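PDB 1P9H: invasin from Yersinia enterocolitica, which binds collagen as the head domain of a trimeric outer-membrane adhesin, promoting attachment to and invasion of eukaryotic cells. Local coordinates for the interface of chains A and B. Residues are numbered along the deposited sequence; one frame, centred on the assembly and turned at random. Chains: chain A/B, Invasin.

Contact 1: the interface of chains A and B. Residues chain A 18-21, 54-55; chain B 28, 30.
A:Ala21 pairs with B:Ala28 in an antiparallel beta bridge near the N-terminal end of the YadA head, and A:Thr20 adds a further amide bond. The carbonyl oxygen O of B:Ala28 accepts two amide hydrogens, from N of A:Ala21 at 3.1 Å and from N of A:Thr20 at 3.2 Å. The first of these is the straighter, with 160° at the hydrogen. The return bond runs from N of B:Ala28 to the carbonyl O of A:Ala21 at 3.1 Å and is more bent.

Apolar contacts flank this bridge. On one side the CD2 branch of A:Leu19 rests against the backbone of B:Ala28, 3.7 Å from its CA. On the other, the ring of B:Pro30 wedges between two segments of chain A. Its CD meets CB of A:Ala21 at 4.0 Å, and its CG lies 4.0 Å from CA of A:Ile55, while CB faces the carbonyl of A:Gly54.

A polar atom also touches the proline: OG1 of A:Thr20, placed between its own backbone N and carbonyl carbon (chi1 61°), stands 3.5 Å from CD of B:Pro30, the two side chains crossing at about a right angle. Backbone pairing and proline wedge together tie the N-terminal segment of one subunit to its neighbour in the homotrimer.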
# COMPACT_ATOMS: atom_id res chain seq x y z
N ASN A 18 15.60 -31.31 7.93
CA ASN A 18 14.27 -31.05 7.39
C ASN A 18 14.24 -29.64 6.81
O ASN A 18 14.21 -28.65 7.55
CB ASN A 18 13.21 -31.19 8.48
CG ASN A 18 11.80 -31.07 7.95
OD1 ASN A 18 11.42 -31.77 7.01
ND2 ASN A 18 11.01 -30.20 8.56
N LEU A 19 14.25 -29.55 5.48
CA LEU A 19 14.25 -28.26 4.80
C LEU A 19 12.84 -27.68 4.67
O LEU A 19 12.02 -28.19 3.92
CB LEU A 19 14.87 -28.41 3.41
CG LEU A 19 16.22 -29.13 3.36
CD1 LEU A 19 16.71 -29.19 1.92
CD2 LEU A 19 17.24 -28.41 4.24
N THR A 20 12.58 -26.61 5.42
CA THR A 20 11.28 -25.95 5.39
C THR A 20 11.42 -24.46 5.10
O THR A 20 10.44 -23.80 4.76
CB THR A 20 10.54 -26.10 6.74
OG1 THR A 20 11.32 -25.48 7.77
CG2 THR A 20 10.32 -27.56 7.07
N ALA A 21 12.63 -23.94 5.24
CA ALA A 21 12.86 -22.52 5.02
C ALA A 21 13.72 -22.22 3.80
O ALA A 21 14.37 -23.10 3.25
CB ALA A 21 13.52 -21.91 6.26
N GLY A 54 12.92 -19.11 11.27
CA GLY A 54 11.61 -19.68 11.52
C GLY A 54 11.23 -20.77 10.55
O GLY A 54 11.71 -20.80 9.41
N ILE A 55 10.39 -21.69 11.00
CA ILE A 55 9.93 -22.77 10.14
C ILE A 55 9.15 -22.13 8.99
O ILE A 55 8.30 -21.27 9.23
CB ILE A 55 9.00 -23.74 10.90
CG1 ILE A 55 9.73 -24.31 12.11
CG2 ILE A 55 8.55 -24.86 9.97
CD1 ILE A 55 8.88 -25.21 12.98
N ALA B 28 16.91 -24.82 3.41
CA ALA B 28 17.54 -24.74 4.72
C ALA B 28 16.68 -25.26 5.86
O ALA B 28 15.45 -25.22 5.80
CB ALA B 28 17.94 -23.29 5.01
N PRO B 30 15.85 -24.41 9.48
CA PRO B 30 15.96 -23.32 10.45
C PRO B 30 16.54 -23.71 11.80
O PRO B 30 16.94 -22.86 12.59
CB PRO B 30 14.53 -22.80 10.56
CG PRO B 30 13.71 -24.02 10.28
CD PRO B 30 14.44 -24.64 9.11

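Contact 2: the interface of chains A and B. Residues chain A 188-189, 192; chain B 165-166.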
# COMPACT_ATOMS: atom_id res chain seq x y z
N THR A 188 -27.55 13.79 3.95
CA THR A 188 -28.95 13.53 4.29
C THR A 188 -29.11 13.23 5.77
O THR A 188 -29.99 13.78 6.44
CB THR A 188 -29.52 12.37 3.44
OG1 THR A 188 -28.62 11.26 3.47
CG2 THR A 188 -29.71 12.82 2.00
N LYS A 189 -28.26 12.35 6.30
CA LYS A 189 -28.31 12.00 7.72
C LYS A 189 -27.64 13.10 8.53
O LYS A 189 -26.83 13.87 8.00
CB LYS A 189 -27.62 10.66 7.97
CG LYS A 189 -28.32 9.47 7.34
CD LYS A 189 -27.68 8.16 7.78
CE LYS A 189 -28.37 6.97 7.13
NZ LYS A 189 -27.74 5.68 7.55
N ASP A 192 -23.85 13.49 8.19
CA ASP A 192 -23.33 13.52 6.82
C ASP A 192 -22.75 14.91 6.60
O ASP A 192 -23.19 15.88 7.22
CB ASP A 192 -24.44 13.30 5.79
CG ASP A 192 -24.92 11.86 5.70
OD1 ASP A 192 -24.35 10.97 6.37
OD2 ASP A 192 -25.87 11.62 4.94
N ASP B 165 -22.11 2.74 5.26
CA ASP B 165 -23.49 2.41 5.58
C ASP B 165 -24.39 2.56 4.35
O ASP B 165 -25.61 2.39 4.43
CB ASP B 165 -24.01 3.30 6.71
CG ASP B 165 -24.19 4.75 6.29
OD1 ASP B 165 -23.66 5.16 5.23
OD2 ASP B 165 -24.86 5.50 7.04
N ARG B 166 -23.78 2.87 3.21
CA ARG B 166 -24.53 3.06 1.97
C ARG B 166 -23.58 3.10 0.77
O ARG B 166 -22.38 3.28 0.92
CB ARG B 166 -25.32 4.37 2.04
CG ARG B 166 -24.48 5.61 1.81
CD ARG B 166 -25.18 6.88 2.27
NE ARG B 166 -25.15 7.01 3.73
CZ ARG B 166 -25.44 8.14 4.38
NH1 ARG B 166 -25.77 9.23 3.70
NH2 ARG B 166 -25.37 8.18 5.70
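The carbon chain of A:Lys189 and the guanidinium of B:Arg166 run antiparallel, side by side, CD of the lysine lying 4.1 Å from CZ of the arginine. This small apolar centre is framed by charge. Extended beyond CG, the lysine carries NZ past the guanidinium to OD2 of B:Asp165, a salt bridge of 2.9 Å that approaches from above the carboxylate plane.

B:Arg166 bends at chi3 (76°), which brings its guanidinium back side-on to the neighbouring B:Asp165. NE of B:Arg166 bonds OD1 of B:Asp165 at 2.8 Å and NH2 bonds OD2 at 3.0 Å, the latter through the syn lone pair, so the carboxylate fixes the rotation of the arginine head. NH1 of B:Arg166 is thereby directed across the interface to OD2 of A:Asp192, a nearly straight salt bridge of 2.7 Å in the guanidinium plane, although the two flat groups are turned 52° apart. The bond from NH2 of B:Arg166 to OD1 of A:Asp192 is weak.

At the outer rim, OD2 of A:Asp192 also accepts from the loop that carries the lysine: N of A:Thr188 at 2.9 Å, its hydroxyl OG1 at 3.1 Å and N of A:Lys189 at 2.8 Å. These bonds hold the aspartate in position for the arginine. The alternating charges fasten the loop ahead of helix 196-204 of one subunit to a loop of the neighbouring subunit.

Contact 3: the interface of chains A and B. Residues chain A 113, 126, 128, 142; chain B 128-129, 142-143.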
# COMPACT_ATOMS: atom_id res chain seq x y z
N VAL A 113 1.00 -1.71 8.98
CA VAL A 113 1.33 -1.66 7.56
C VAL A 113 2.13 -0.38 7.30
O VAL A 113 1.67 0.72 7.61
CB VAL A 113 0.05 -1.61 6.68
CG1 VAL A 113 0.43 -1.35 5.22
CG2 VAL A 113 -0.73 -2.90 6.81
N VAL A 126 -1.54 2.22 9.81
CA VAL A 126 -1.26 2.18 8.38
C VAL A 126 -0.52 3.45 7.99
O VAL A 126 -0.99 4.56 8.26
CB VAL A 126 -2.55 2.11 7.54
CG1 VAL A 126 -2.21 2.23 6.06
CG2 VAL A 126 -3.28 0.80 7.80
N VAL A 128 1.37 4.98 4.56
CA VAL A 128 1.71 4.82 3.15
C VAL A 128 2.24 6.14 2.63
O VAL A 128 1.56 7.17 2.69
CB VAL A 128 0.49 4.41 2.30
CG1 VAL A 128 0.92 4.20 0.85
CG2 VAL A 128 -0.13 3.13 2.84
N ILE A 142 -1.57 8.68 5.16
CA ILE A 142 -1.38 8.45 3.73
C ILE A 142 -0.86 9.71 3.06
O ILE A 142 -1.51 10.75 3.07
CB ILE A 142 -2.71 8.07 3.02
CG1 ILE A 142 -3.41 6.93 3.77
CG2 ILE A 142 -2.44 7.66 1.58
CD1 ILE A 142 -2.64 5.62 3.80
N VAL B 128 -6.21 -1.71 2.46
CA VAL B 128 -4.92 -1.50 3.10
C VAL B 128 -5.14 -1.43 4.60
O VAL B 128 -5.90 -0.58 5.09
CB VAL B 128 -4.24 -0.19 2.64
CG1 VAL B 128 -2.87 -0.06 3.31
CG2 VAL B 128 -4.07 -0.19 1.13
N GLY B 129 -4.48 -2.32 5.34
CA GLY B 129 -4.62 -2.35 6.78
C GLY B 129 -4.93 -3.75 7.27
O GLY B 129 -5.52 -4.56 6.55
N ILE B 142 -9.34 1.62 3.84
CA ILE B 142 -8.02 1.94 4.38
C ILE B 142 -8.08 2.06 5.89
O ILE B 142 -8.81 2.91 6.42
CB ILE B 142 -7.49 3.30 3.82
CG1 ILE B 142 -7.58 3.33 2.29
CG2 ILE B 142 -6.05 3.51 4.27
CD1 ILE B 142 -6.72 2.30 1.59
N GLY B 143 -7.32 1.22 6.58
CA GLY B 143 -7.30 1.25 8.03
C GLY B 143 -7.62 -0.10 8.63
O GLY B 143 -8.27 -0.94 8.00
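A:Val126 presses both methyls against chain B: CG1 meets CG1 of B:Val128 at 3.6 Å, and CG2 lies 3.6 Å from CA of B:Gly129. The two valine side chains meet at a slant. A:Val113 touches the same pair of residues from strand 113-115, with its CG1 at 4.0 Å from CG1 of B:Val128 and its CG2 at 3.9 Å from CA of B:Gly129. The CG1 methyl of B:Val128 thus meets CG1 of both A:Val113 and A:Val126. Farther along, CD1 of A:Ile142 reaches CG2 of B:Ile142 at 4.0 Å, while A:Val128 makes a looser approach.

What positions these methyls is a common setting of the strands. In A:Val126, CG1 stands opposite the backbone N (chi1 173°), and A:Val113 repeats this almost exactly, which gives the two valines parallel branches. In A:Ile142 a bend at chi2 (-63°) turns CD1 toward B:Ile142; the B copy has the same torsions but offers its CG2 branch. B:Gly129 and B:Gly143 follow their strands directly with positive phi; lacking side chains, they let CG2 of A:Val126 come close to the main chain.

The residues of chain A belong to strands 113-115, 126-128 and 140-142 of the left-handed parallel beta-roll. Their packing supplies part of the hydrophobic interior that holds the head subunits together as a trimer.

Contact 4: the interface of chains A and B. Residues chain A 140, 156, 158, 170; chain B 142, 158-159, 172, 179.
A:Val170 and B:Ile158 lose the most surface to the partner in this patch, where two left-handed parallel beta-rolls of the YadA head pack together, followed by A:Ile156. A:Val170, on strand 169-171, inserts CG2 between two parts of chain B. CG2 of A:Val170 is 3.9 Å from CB of B:Ile172, which it meets at a slant, and 3.8 Å from CD of B:Arg179, whose chain runs across it at about a right angle.

B:Ile158 works with both its branches. Its CG2 packs on CG2 of A:Ile156 at 3.8 Å, whereas its CD1 meets CD1 of A:Ile158 at 4.0 Å, the two copies of this isoleucine reaching toward each other tip to tip. In each copy an extended chi2 (172°) projects CD1 along the side chain into this encounter.

A:Ile156 is shaped differently: with chi2 at 87°, its CD1 turns toward the arginine. CD1 of A:Ile156 lies 3.6 Å from CD of B:Arg179 and also contacts NE, while the same methyl approaches CA of B:Gly159 at 3.6 Å.

The arginine is anchored within its own chain. NH1 of B:Arg179 donates to the carbonyl O of B:Ile172 at 2.8 Å, from above the carbonyl plane, and CA of B:Gly159 lies against one guanidinium face, offset toward the rim. This would hold the aliphatic part of B:Arg179 against A:Ile156 and A:Val170. At the other end of the patch, CG1 of A:Val140 packs against CG2 of B:Ile142.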
# COMPACT_ATOMS: atom_id res chain seq x y z
N VAL A 140 -3.87 6.18 10.78
CA VAL A 140 -3.65 6.05 9.34
C VAL A 140 -3.03 7.33 8.80
O VAL A 140 -3.56 8.41 9.00
CB VAL A 140 -4.99 5.81 8.60
CG1 VAL A 140 -4.77 5.80 7.09
CG2 VAL A 140 -5.62 4.50 9.05
N ILE A 156 -6.67 10.03 11.37
CA ILE A 156 -6.18 9.83 10.01
C ILE A 156 -5.65 11.13 9.42
O ILE A 156 -6.25 12.19 9.62
CB ILE A 156 -7.31 9.32 9.07
CG1 ILE A 156 -7.89 8.01 9.59
CG2 ILE A 156 -6.79 9.16 7.65
CD1 ILE A 156 -8.99 8.19 10.61
N ILE A 158 -4.48 12.61 5.69
CA ILE A 158 -4.52 12.35 4.25
C ILE A 158 -3.89 13.47 3.43
O ILE A 158 -4.33 14.61 3.50
CB ILE A 158 -5.99 12.21 3.77
CG1 ILE A 158 -6.65 11.02 4.47
CG2 ILE A 158 -6.04 12.06 2.26
CD1 ILE A 158 -8.14 10.93 4.21
N VAL A 170 -9.90 13.35 11.16
CA VAL A 170 -9.35 13.12 9.83
C VAL A 170 -8.84 14.48 9.38
O VAL A 170 -9.62 15.43 9.28
CB VAL A 170 -10.42 12.65 8.82
CG1 VAL A 170 -9.79 12.52 7.43
CG2 VAL A 170 -11.00 11.31 9.26
N ILE B 142 -9.34 1.62 3.84
CA ILE B 142 -8.02 1.94 4.38
C ILE B 142 -8.08 2.06 5.89
O ILE B 142 -8.81 2.91 6.42
CB ILE B 142 -7.49 3.30 3.82
CG1 ILE B 142 -7.58 3.33 2.29
CG2 ILE B 142 -6.05 3.51 4.27
CD1 ILE B 142 -6.72 2.30 1.59
N ILE B 158 -12.52 4.98 5.44
CA ILE B 158 -11.23 5.52 5.87
C ILE B 158 -11.08 5.57 7.38
O ILE B 158 -11.87 6.22 8.06
CB ILE B 158 -11.05 6.96 5.34
CG1 ILE B 158 -11.07 6.98 3.81
CG2 ILE B 158 -9.76 7.57 5.89
CD1 ILE B 158 -11.09 8.37 3.22
N GLY B 159 -10.06 4.89 7.91
CA GLY B 159 -9.83 4.94 9.34
C GLY B 159 -10.05 3.63 10.08
O GLY B 159 -10.72 2.72 9.58
N ILE B 172 -15.97 7.98 7.33
CA ILE B 172 -14.79 8.23 8.14
C ILE B 172 -15.06 7.82 9.59
O ILE B 172 -14.43 8.32 10.52
CB ILE B 172 -14.34 9.72 8.09
CG1 ILE B 172 -15.47 10.66 8.52
CG2 ILE B 172 -13.86 10.06 6.69
CD1 ILE B 172 -15.03 12.11 8.63
N ARG B 179 -15.95 10.98 13.32
CA ARG B 179 -14.72 11.75 13.35
C ARG B 179 -14.90 13.15 12.77
O ARG B 179 -15.70 13.35 11.85
CB ARG B 179 -13.62 11.04 12.56
CG ARG B 179 -13.18 9.70 13.12
CD ARG B 179 -11.95 9.21 12.34
NE ARG B 179 -11.33 8.01 12.90
CZ ARG B 179 -11.73 6.77 12.67
NH1 ARG B 179 -12.78 6.53 11.89
NH2 ARG B 179 -11.06 5.75 13.20

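The contacts follow the long axis of the head. Contact 1 is at the N-terminal end and contact 2 at the stalk-proximal end, with about 52 Å between the centres of their C-alpha atoms. Contacts 3 and 4 lie between them, only about 9 Å apart by the same measure, and share B:Ile142; strand 140-142 of both chains serves the two patches, making them one continuous hydrophobic seam. The C-alpha centres of contacts 4 and 2 are about 17 Å apart, and over that span apolar packing gives way to salt bridges. Repeated between subunits of the homotrimer, these contacts would secure the head along its length.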